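Clostripain-related protein (Bacteroides thetaiotaomicron, PDB 5L20) probably acts as a cysteine peptidase of the clostripain (C11) family, this chain being an N-terminal part of the whole protein. Local coordinates at residues Leu16-Asn21 and Thr53-Ala58; Asp32-Val37 and Ser70-Leu75; Lys76-Pro81 and Thr90-Asp95. All blocks are in the same frame, centred on the assembly; numbering follows the deposited sequence. Where two conformers were deposited one is given.

Contact 1. Residues Leu16-Asn21 and Thr53-Ala58; sequences LPWSDN and TTATKA
The backbones draw together at W18 and A55, whose CA atoms lie 5.4 Å apart where the loop after strand 10-16 passes the turn between strands 45-52 and 57-66. W18 CG stands anti to its backbone N (chi1 -178°), which carries the indole across to lie flat against the turn. The A55 methyl sits over the five-membered ring as a CH-pi contact, its CB 3.7 Å from the ring centroid and close to the normal. Farther along the same face, W18 CE3 rests 3.4 Å from T54 C, so the six-membered ring is covered by peptide backbone. A small residue suits position 55: the whole ring system can lie close to the main chain. Strands 10-16 and 45-52 are parallel neighbours in the central sheet of this alpha/beta domain, and both loops leave it at the C-terminal ends of these strands, the edge that carries the active site in caspase-like folds. On the opposite face of the indole, D20 N lies above the rim as the chain doubles back. W18 NE1 donates to D20 OD1 at 3.0 Å, a bent bond (136°) that meets the carboxylate from 68° out of its plane and probably limits rotation of the indole. The turn has bonds of its own. T56 N donates to T54 OG1 at 3.2 Å, making an ST turn, a natural place for threonine, and K57 O accepts from T53 N at 2.8 Å and also from T54 N. From outside both segments, Y83 OH donates to A55 O, and Y83 touches W18.

Contact 2. Residues Asp32-Val37 and Ser70-Leu75; sequences DLESVV and SVHKTL
S70 OG donates to E34 OE1 across 2.9 Å, joining the first residue of segment 70-75 to the last turns of helix 23-37. This helix is the connection of a beta-alpha-beta unit between parallel strands 10-16 and 45-52, and here it meets an outer strand of the same sheet, 69-79; the two short axes make an angle of 116°. The other oxygen of the carboxylate, E34 OE2, accepts from H72 NE2 in a nearly straight His-carboxylate bond. Its modelled length of 2.5 Å is very short and should be read with caution. Glutamate suits the place because its chain, extended beyond CG, reaches from the helix to two strand residues at once, one on each oxygen. The acceptor lies at the edge of the imidazole near the ring plane, although the carboxylate and ring planes are 54° apart. A carboxylate so near would probably favour a protonated imidazole, and H72 is further placed by stacking on F61 of strand 57-66. Both E34 and H72 also touch L63. Beside the polar pair, the branched apolar side chain of buried V37 packs against I47 and L42. S70 OG, placed anti to its own backbone N (chi1 -164°), meets E34 OE1 on the anti side, near the carboxylate plane, and lies 3.6 Å from V37 CG1.

Contact 3. Residues Lys76-Pro81 and Thr90-Asp95; sequences KNYTDP and TSILND
The ring of Y78 has D95 OD2 at its edge, near its plane, while the K76 methylene CE lies over one face, 3.6 Å above the plane and toward the rim; F50 meets the ring edge-to-face. Helix 86-99 forms the beta-alpha-beta crossover from strand 69-79 at one edge of the sheet to the parallel strand 104-109 at the other edge, and it runs almost antiparallel to segment 76-79, at 170°. Their axes are 11.8 Å apart, so long side chains must bridge the gap. Tyrosine and lysine suit this, each combining an apolar stem with a polar end that reaches the helix. Y78 OH donates to D95 OD2 at 2.6 Å, approaching on the anti side and close to the carboxylate plane. K76 NZ meets the same oxygen at 2.9 Å from above that plane, forming a salt bridge. To get there the lysine chain starts with CG between the backbone N and the carbonyl carbon (chi1 64°) and then bends at chi3 (-73°), which brings CE over the rim of the tyrosine. The aspartate is buried, and its charge is shared further: OD1 makes a salt bridge with R98. These positive neighbours would probably stabilise the ionised carboxylate. Beside this polar cluster, buried I92 packs against F13 of strand 10-16 and against Y78, whose CE2 lies 4.2 Å from I92 CG1.

Three contacts tie loops and helices to one mixed sheet. Contacts 1 and 2 interleave along the chain, whereas contact 3 opens after both have closed. Contacts 2 and 3 share strand 69-79; their centres are about 20 Å apart, and they fasten helices 23-37 and 86-99 to it, one on each face of the sheet, giving an alpha/beta/alpha sandwich. Contact 1, its centre about 13 Å from that of contact 3, lies at the C-terminal ends of parallel strands 10-16 and 45-52, where caspase-like peptidases carry their active site. These two touch directly: A58 O with Y78 N and T56 O with D80 N, probable hydrogen bonds at 2.8 Å, continue the pairing of strands 57-66 and 69-79.

Contact 1. Residues Leu16-Asn21 and Thr53-Ala58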
loop_
_atom_site.group_PDB
_atom_site.type_symbol
_atom_site.label_atom_id
_atom_site.label_comp_id
_atom_site.label_asym_id
_atom_site.label_seq_id
_atom_site.Cartn_x
_atom_site.Cartn_y
_atom_site.Cartn_z
ATOM N N LEU A 16 -4.255 1.377 -0.620
ATOM C CA LEU A 16 -5.029 2.566 -0.290
ATOM C C LEU A 16 -5.596 3.167 -1.580
ATOM O O LEU A 16 -5.134 4.224 -2.063
ATOM C CB LEU A 16 -4.171 3.588 0.489
ATOM C CG LEU A 16 -3.564 3.042 1.786
ATOM C CD1 LEU A 16 -2.463 3.997 2.272
ATOM C CD2 LEU A 16 -4.653 2.872 2.828
ATOM N N PRO A 17 -6.566 2.496 -2.174
ATOM C CA PRO A 17 -7.162 3.032 -3.400
ATOM C C PRO A 17 -7.966 4.292 -3.091
ATOM O O PRO A 17 -8.227 4.617 -1.921
ATOM C CB PRO A 17 -8.055 1.888 -3.891
ATOM C CG PRO A 17 -8.422 1.141 -2.642
ATOM C CD PRO A 17 -7.185 1.218 -1.762
ATOM N N TRP A 18 -8.399 4.978 -4.140
ATOM C CA TRP A 18 -9.037 6.286 -3.941
ATOM C C TRP A 18 -10.296 6.206 -3.094
ATOM O O TRP A 18 -11.158 5.362 -3.321
ATOM C CB TRP A 18 -9.359 6.909 -5.302
ATOM C CG TRP A 18 -9.965 8.272 -5.209
ATOM C CD1 TRP A 18 -11.225 8.625 -5.577
ATOM C CD2 TRP A 18 -9.331 9.460 -4.717
ATOM N NE1 TRP A 18 -11.425 9.975 -5.342
ATOM C CE2 TRP A 18 -10.277 10.500 -4.803
ATOM C CE3 TRP A 18 -8.068 9.733 -4.187
ATOM C CZ2 TRP A 18 -9.990 11.814 -4.400
ATOM C CZ3 TRP A 18 -7.782 11.045 -3.781
ATOM C CH2 TRP A 18 -8.745 12.057 -3.890
ATOM N N SER A 19 -10.405 7.099 -2.106
ATOM C CA SER A 19 -11.454 7.037 -1.086
ATOM C C SER A 19 -12.323 8.286 -1.064
ATOM O O SER A 19 -13.218 8.403 -0.234
ATOM C CB SER A 19 -10.844 6.888 0.315
ATOM O OG SER A 19 -10.208 8.122 0.674
ATOM N N ASP A 20 -12.021 9.202 -1.982
ATOM C CA ASP A 20 -12.634 10.545 -2.067
ATOM C C ASP A 20 -12.258 11.497 -0.923
ATOM O O ASP A 20 -11.816 12.612 -1.201
ATOM C CB ASP A 20 -14.159 10.445 -2.188
ATOM C CG ASP A 20 -14.620 10.001 -3.589
ATOM O OD1 ASP A 20 -14.265 10.681 -4.593
ATOM O OD2 ASP A 20 -15.320 8.960 -3.699
ATOM N N ASN A 21 -12.425 11.090 0.338
ATOM C CA ASN A 21 -12.288 12.026 1.471
ATOM C C ASN A 21 -11.498 11.482 2.665
ATOM O O ASN A 21 -11.461 12.099 3.720
ATOM C CB ASN A 21 -13.680 12.485 1.940
ATOM C CG ASN A 21 -14.463 11.378 2.617
ATOM O OD1 ASN A 21 -14.151 10.198 2.461
ATOM N ND2 ASN A 21 -15.488 11.753 3.363
ATOM N N THR A 53 -3.080 9.130 -4.924
ATOM C CA THR A 53 -2.978 10.493 -4.415
ATOM C C THR A 53 -4.096 11.356 -5.001
ATOM O O THR A 53 -4.437 12.409 -4.444
ATOM C CB THR A 53 -1.625 11.095 -4.750
ATOM O OG1 THR A 53 -1.424 10.977 -6.157
ATOM C CG2 THR A 53 -0.501 10.340 -4.043
ATOM N N THR A 54 -4.629 10.929 -6.150
ATOM C CA THR A 54 -5.887 11.442 -6.697
ATOM C C THR A 54 -6.672 10.253 -7.219
ATOM O O THR A 54 -6.175 9.115 -7.161
ATOM C CB THR A 54 -5.672 12.454 -7.854
ATOM O OG1 THR A 54 -5.278 11.742 -9.038
ATOM C CG2 THR A 54 -4.611 13.509 -7.493
ATOM N N ALA A 55 -7.859 10.489 -7.767
ATOM C CA ALA A 55 -8.673 9.388 -8.285
ATOM C C ALA A 55 -7.988 8.651 -9.443
ATOM O O ALA A 55 -8.299 7.484 -9.716
ATOM C CB ALA A 55 -10.022 9.896 -8.727
ATOM N N THR A 56 -7.051 9.327 -10.103
ATOM C CA THR A 56 -6.426 8.831 -11.328
ATOM C C THR A 56 -4.901 8.739 -11.260
ATOM O O THR A 56 -4.255 8.379 -12.247
ATOM C CB THR A 56 -6.774 9.738 -12.521
ATOM O OG1 THR A 56 -6.335 11.071 -12.225
ATOM C CG2 THR A 56 -8.271 9.741 -12.754
ATOM N N LYS A 57 -4.322 9.023 -10.100
ATOM C CA LYS A 57 -2.873 8.995 -9.933
ATOM C C LYS A 57 -2.524 8.195 -8.692
ATOM O O LYS A 57 -3.099 8.420 -7.628
ATOM C CB LYS A 57 -2.291 10.408 -9.807
ATOM C CG LYS A 57 -2.358 11.218 -11.096
ATOM C CD LYS A 57 -1.756 12.591 -10.878
ATOM C CE LYS A 57 -0.354 12.468 -10.308
ATOM N NZ LYS A 57 0.206 13.787 -9.903
ATOM N N ALA A 58 -1.572 7.280 -8.820
ATOM C CA ALA A 58 -1.144 6.494 -7.671
ATOM C C ALA A 58 0.343 6.274 -7.697
ATOM O O ALA A 58 0.999 6.394 -8.751
ATOM C CB ALA A 58 -1.860 5.137 -7.632
#

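Contact 2. Residues Asp32-Val37 and Ser70-Leu75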
loop_
_atom_site.group_PDB
_atom_site.type_symbol
_atom_site.label_atom_id
_atom_site.label_comp_id
_atom_site.label_asym_id
_atom_site.label_seq_id
_atom_site.Cartn_x
_atom_site.Cartn_y
_atom_site.Cartn_z
ATOM N N ASP A 32 1.969 6.913 10.984
ATOM C CA ASP A 32 1.932 6.032 12.149
ATOM C C ASP A 32 2.672 4.720 11.900
ATOM O O ASP A 32 3.418 4.229 12.749
ATOM C CB ASP A 32 0.482 5.724 12.539
ATOM C CG ASP A 32 -0.205 6.881 13.243
ATOM O OD1 ASP A 32 0.438 7.929 13.527
ATOM O OD2 ASP A 32 -1.402 6.726 13.547
ATOM N N LEU A 33 2.480 4.131 10.720
ATOM C CA LEU A 33 3.183 2.901 10.428
ATOM C C LEU A 33 4.687 3.134 10.309
ATOM O O LEU A 33 5.477 2.299 10.745
ATOM C CB LEU A 33 2.612 2.269 9.162
ATOM C CG LEU A 33 3.167 0.900 8.750
ATOM C CD1 LEU A 33 2.910 -0.143 9.819
ATOM C CD2 LEU A 33 2.581 0.425 7.400
ATOM N N GLU A 34 5.081 4.270 9.746
ATOM C CA GLU A 34 6.506 4.610 9.666
ATOM C C GLU A 34 7.170 4.689 11.039
ATOM O O GLU A 34 8.359 4.384 11.169
ATOM C CB GLU A 34 6.711 5.932 8.927
ATOM C CG GLU A 34 6.527 5.829 7.444
ATOM C CD GLU A 34 7.207 6.950 6.674
ATOM O OE1 GLU A 34 8.456 7.051 6.708
ATOM O OE2 GLU A 34 6.489 7.715 6.014
ATOM N N SER A 35 6.414 5.084 12.067
ATOM C CA SER A 35 7.013 5.180 13.388
ATOM C C SER A 35 7.434 3.781 13.864
ATOM O O SER A 35 8.348 3.656 14.666
ATOM C CB SER A 35 6.063 5.865 14.389
ATOM O OG SER A 35 4.996 5.012 14.786
ATOM N N VAL A 36 6.792 2.724 13.347
ATOM C CA VAL A 36 7.203 1.348 13.643
ATOM C C VAL A 36 8.437 0.906 12.839
ATOM O O VAL A 36 9.317 0.215 13.360
ATOM C CB VAL A 36 6.037 0.353 13.360
ATOM C CG1 VAL A 36 6.474 -1.105 13.529
ATOM C CG2 VAL A 36 4.839 0.674 14.271
ATOM N N VAL A 37 8.500 1.300 11.569
ATOM C CA VAL A 37 9.663 0.988 10.727
ATOM C C VAL A 37 10.931 1.566 11.331
ATOM O O VAL A 37 11.985 0.938 11.277
ATOM C CB VAL A 37 9.465 1.508 9.286
ATOM C CG1 VAL A 37 10.761 1.365 8.432
ATOM C CG2 VAL A 37 8.311 0.751 8.640
ATOM N N SER A 70 13.472 5.721 8.866
ATOM C CA SER A 70 12.489 5.278 7.881
ATOM C C SER A 70 12.803 5.992 6.571
ATOM O O SER A 70 13.347 7.100 6.579
ATOM C CB SER A 70 11.059 5.579 8.343
ATOM O OG SER A 70 10.091 4.851 7.587
ATOM N N VAL A 71 12.499 5.357 5.446
ATOM C CA VAL A 71 12.678 6.013 4.157
ATOM C C VAL A 71 11.648 5.503 3.139
ATOM O O VAL A 71 11.304 4.325 3.150
ATOM C CB VAL A 71 14.123 5.800 3.625
ATOM C CG1 VAL A 71 14.420 4.325 3.432
ATOM C CG2 VAL A 71 14.341 6.562 2.333
ATOM N N HIS A 72 11.138 6.406 2.302
ATOM C CA HIS A 72 10.264 6.046 1.181
ATOM C C HIS A 72 11.085 5.788 -0.065
ATOM O O HIS A 72 11.702 6.728 -0.610
ATOM C CB HIS A 72 9.273 7.151 0.821
ATOM C CG HIS A 72 8.175 7.383 1.811
ATOM N ND1 HIS A 72 6.908 7.760 1.419
ATOM C CD2 HIS A 72 8.155 7.337 3.166
ATOM C CE1 HIS A 72 6.151 7.940 2.495
ATOM N NE2 HIS A 72 6.884 7.688 3.564
ATOM N N LYS A 73 11.093 4.546 -0.540
ATOM C CA LYS A 73 11.726 4.228 -1.827
ATOM C C LYS A 73 10.625 4.106 -2.869
ATOM O O LYS A 73 9.866 3.134 -2.836
ATOM C CB LYS A 73 12.526 2.930 -1.761
ATOM N N THR A 74 10.500 5.079 -3.775
ATOM C CA THR A 74 9.461 5.034 -4.807
ATOM C C THR A 74 9.784 3.959 -5.836
ATOM O O THR A 74 10.888 3.902 -6.394
ATOM C CB THR A 74 9.283 6.413 -5.494
ATOM O OG1 THR A 74 8.978 7.392 -4.489
ATOM C CG2 THR A 74 8.156 6.401 -6.509
ATOM N N LEU A 75 8.813 3.087 -6.081
ATOM C CA LEU A 75 9.041 1.944 -6.960
ATOM C C LEU A 75 8.487 2.229 -8.344
ATOM O O LEU A 75 9.113 1.879 -9.347
ATOM C CB LEU A 75 8.390 0.704 -6.369
ATOM C CG LEU A 75 8.968 0.362 -4.987
ATOM C CD1 LEU A 75 8.204 -0.839 -4.435
ATOM C CD2 LEU A 75 10.431 0.017 -5.056
#

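Contact 3. Residues Lys76-Pro81 and Thr90-Asp95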
loop_
_atom_site.group_PDB
_atom_site.type_symbol
_atom_site.label_atom_id
_atom_site.label_comp_id
_atom_site.label_asym_id
_atom_site.label_seq_id
_atom_site.Cartn_x
_atom_site.Cartn_y
_atom_site.Cartn_z
ATOM N N LYS A 76 7.294 2.813 -8.406
ATOM C CA LYS A 76 6.719 3.241 -9.676
ATOM C C LYS A 76 5.511 4.132 -9.453
ATOM O O LYS A 76 4.973 4.210 -8.343
ATOM C CB LYS A 76 6.326 2.049 -10.553
ATOM C CG LYS A 76 5.236 1.189 -9.960
ATOM C CD LYS A 76 4.877 0.006 -10.887
ATOM C CE LYS A 76 4.106 0.432 -12.110
ATOM N NZ LYS A 76 3.715 -0.736 -12.946
ATOM N N ASN A 77 5.099 4.819 -10.512
ATOM C CA ASN A 77 3.883 5.598 -10.490
ATOM C C ASN A 77 2.877 5.082 -11.490
ATOM O O ASN A 77 3.244 4.350 -12.429
ATOM C CB ASN A 77 4.205 7.065 -10.751
ATOM C CG ASN A 77 5.046 7.653 -9.648
ATOM O OD1 ASN A 77 4.524 7.993 -8.584
ATOM N ND2 ASN A 77 6.355 7.737 -9.862
ATOM N N TYR A 78 1.612 5.432 -11.284
ATOM C CA TYR A 78 0.544 4.959 -12.133
ATOM C C TYR A 78 -0.304 6.106 -12.629
ATOM O O TYR A 78 -0.608 7.035 -11.872
ATOM C CB TYR A 78 -0.397 3.988 -11.404
ATOM C CG TYR A 78 0.219 2.746 -10.818
ATOM C CD1 TYR A 78 0.894 2.795 -9.608
ATOM C CD2 TYR A 78 0.080 1.529 -11.444
ATOM C CE1 TYR A 78 1.445 1.655 -9.047
ATOM C CE2 TYR A 78 0.615 0.372 -10.889
ATOM C CZ TYR A 78 1.309 0.456 -9.694
ATOM O OH TYR A 78 1.851 -0.674 -9.132
ATOM N N THR A 79 -0.707 6.015 -13.889
ATOM C CA THR A 79 -1.686 6.936 -14.448
ATOM C C THR A 79 -2.930 6.145 -14.833
ATOM O O THR A 79 -2.817 5.101 -15.471
ATOM C CB THR A 79 -1.102 7.685 -15.663
ATOM O OG1 THR A 79 -0.062 8.561 -15.210
ATOM C CG2 THR A 79 -2.175 8.501 -16.357
ATOM N N ASP A 80 -4.096 6.620 -14.403
ATOM C CA ASP A 80 -5.364 5.915 -14.618
ATOM C C ASP A 80 -5.333 4.427 -14.241
ATOM O O ASP A 80 -5.824 3.599 -15.007
ATOM C CB ASP A 80 -5.800 6.028 -16.090
ATOM C CG ASP A 80 -5.953 7.475 -16.554
ATOM O OD1 ASP A 80 -6.515 8.283 -15.792
ATOM O OD2 ASP A 80 -5.508 7.798 -17.680
ATOM N N PRO A 81 -4.776 4.082 -13.068
ATOM C CA PRO A 81 -4.827 2.652 -12.708
ATOM C C PRO A 81 -6.265 2.174 -12.545
ATOM O O PRO A 81 -7.093 2.921 -12.040
ATOM C CB PRO A 81 -4.084 2.593 -11.378
ATOM C CG PRO A 81 -4.269 3.935 -10.785
ATOM C CD PRO A 81 -4.286 4.920 -11.962
ATOM N N THR A 90 -5.076 -7.300 -10.108
ATOM C CA THR A 90 -4.063 -8.313 -10.404
ATOM C C THR A 90 -2.741 -7.688 -10.853
ATOM O O THR A 90 -1.674 -8.076 -10.396
ATOM C CB THR A 90 -4.573 -9.256 -11.488
ATOM O OG1 THR A 90 -5.666 -10.023 -10.956
ATOM C CG2 THR A 90 -3.455 -10.216 -11.968
ATOM N N SER A 91 -2.816 -6.688 -11.719
ATOM C CA SER A 91 -1.596 -6.074 -12.201
ATOM C C SER A 91 -0.822 -5.375 -11.076
ATOM O O SER A 91 0.419 -5.465 -11.016
ATOM C CB SER A 91 -1.912 -5.100 -13.325
ATOM O OG SER A 91 -0.705 -4.605 -13.872
ATOM N N ILE A 92 -1.550 -4.706 -10.179
ATOM C CA ILE A 92 -0.905 -4.073 -9.024
ATOM C C ILE A 92 -0.243 -5.135 -8.127
ATOM O O ILE A 92 0.899 -4.974 -7.696
ATOM C CB ILE A 92 -1.913 -3.208 -8.225
ATOM C CG1 ILE A 92 -2.300 -1.991 -9.058
ATOM C CG2 ILE A 92 -1.319 -2.734 -6.911
ATOM C CD1 ILE A 92 -3.592 -1.324 -8.596
ATOM N N LEU A 93 -0.963 -6.231 -7.882
ATOM C CA LEU A 93 -0.387 -7.279 -7.050
ATOM C C LEU A 93 0.813 -7.960 -7.729
ATOM O O LEU A 93 1.721 -8.448 -7.063
ATOM C CB LEU A 93 -1.456 -8.318 -6.709
ATOM C CG LEU A 93 -2.516 -7.851 -5.724
ATOM C CD1 LEU A 93 -3.566 -8.915 -5.597
ATOM C CD2 LEU A 93 -1.913 -7.553 -4.349
ATOM N N ASN A 94 0.820 -8.019 -9.064
ATOM C CA ASN A 94 1.997 -8.566 -9.763
ATOM C C ASN A 94 3.196 -7.611 -9.643
ATOM O O ASN A 94 4.329 -8.052 -9.480
ATOM C CB ASN A 94 1.696 -8.836 -11.243
ATOM C CG ASN A 94 0.820 -10.056 -11.441
ATOM O OD1 ASN A 94 0.714 -10.919 -10.552
ATOM N ND2 ASN A 94 0.188 -10.149 -12.612
ATOM N N ASP A 95 2.913 -6.306 -9.646
ATOM C CA ASP A 95 3.972 -5.321 -9.372
ATOM C C ASP A 95 4.537 -5.565 -7.954
ATOM O O ASP A 95 5.747 -5.575 -7.745
ATOM C CB ASP A 95 3.435 -3.893 -9.463
ATOM C CG ASP A 95 3.166 -3.433 -10.883
ATOM O OD1 ASP A 95 3.733 -4.009 -11.842
ATOM O OD2 ASP A 95 2.413 -2.446 -11.006
#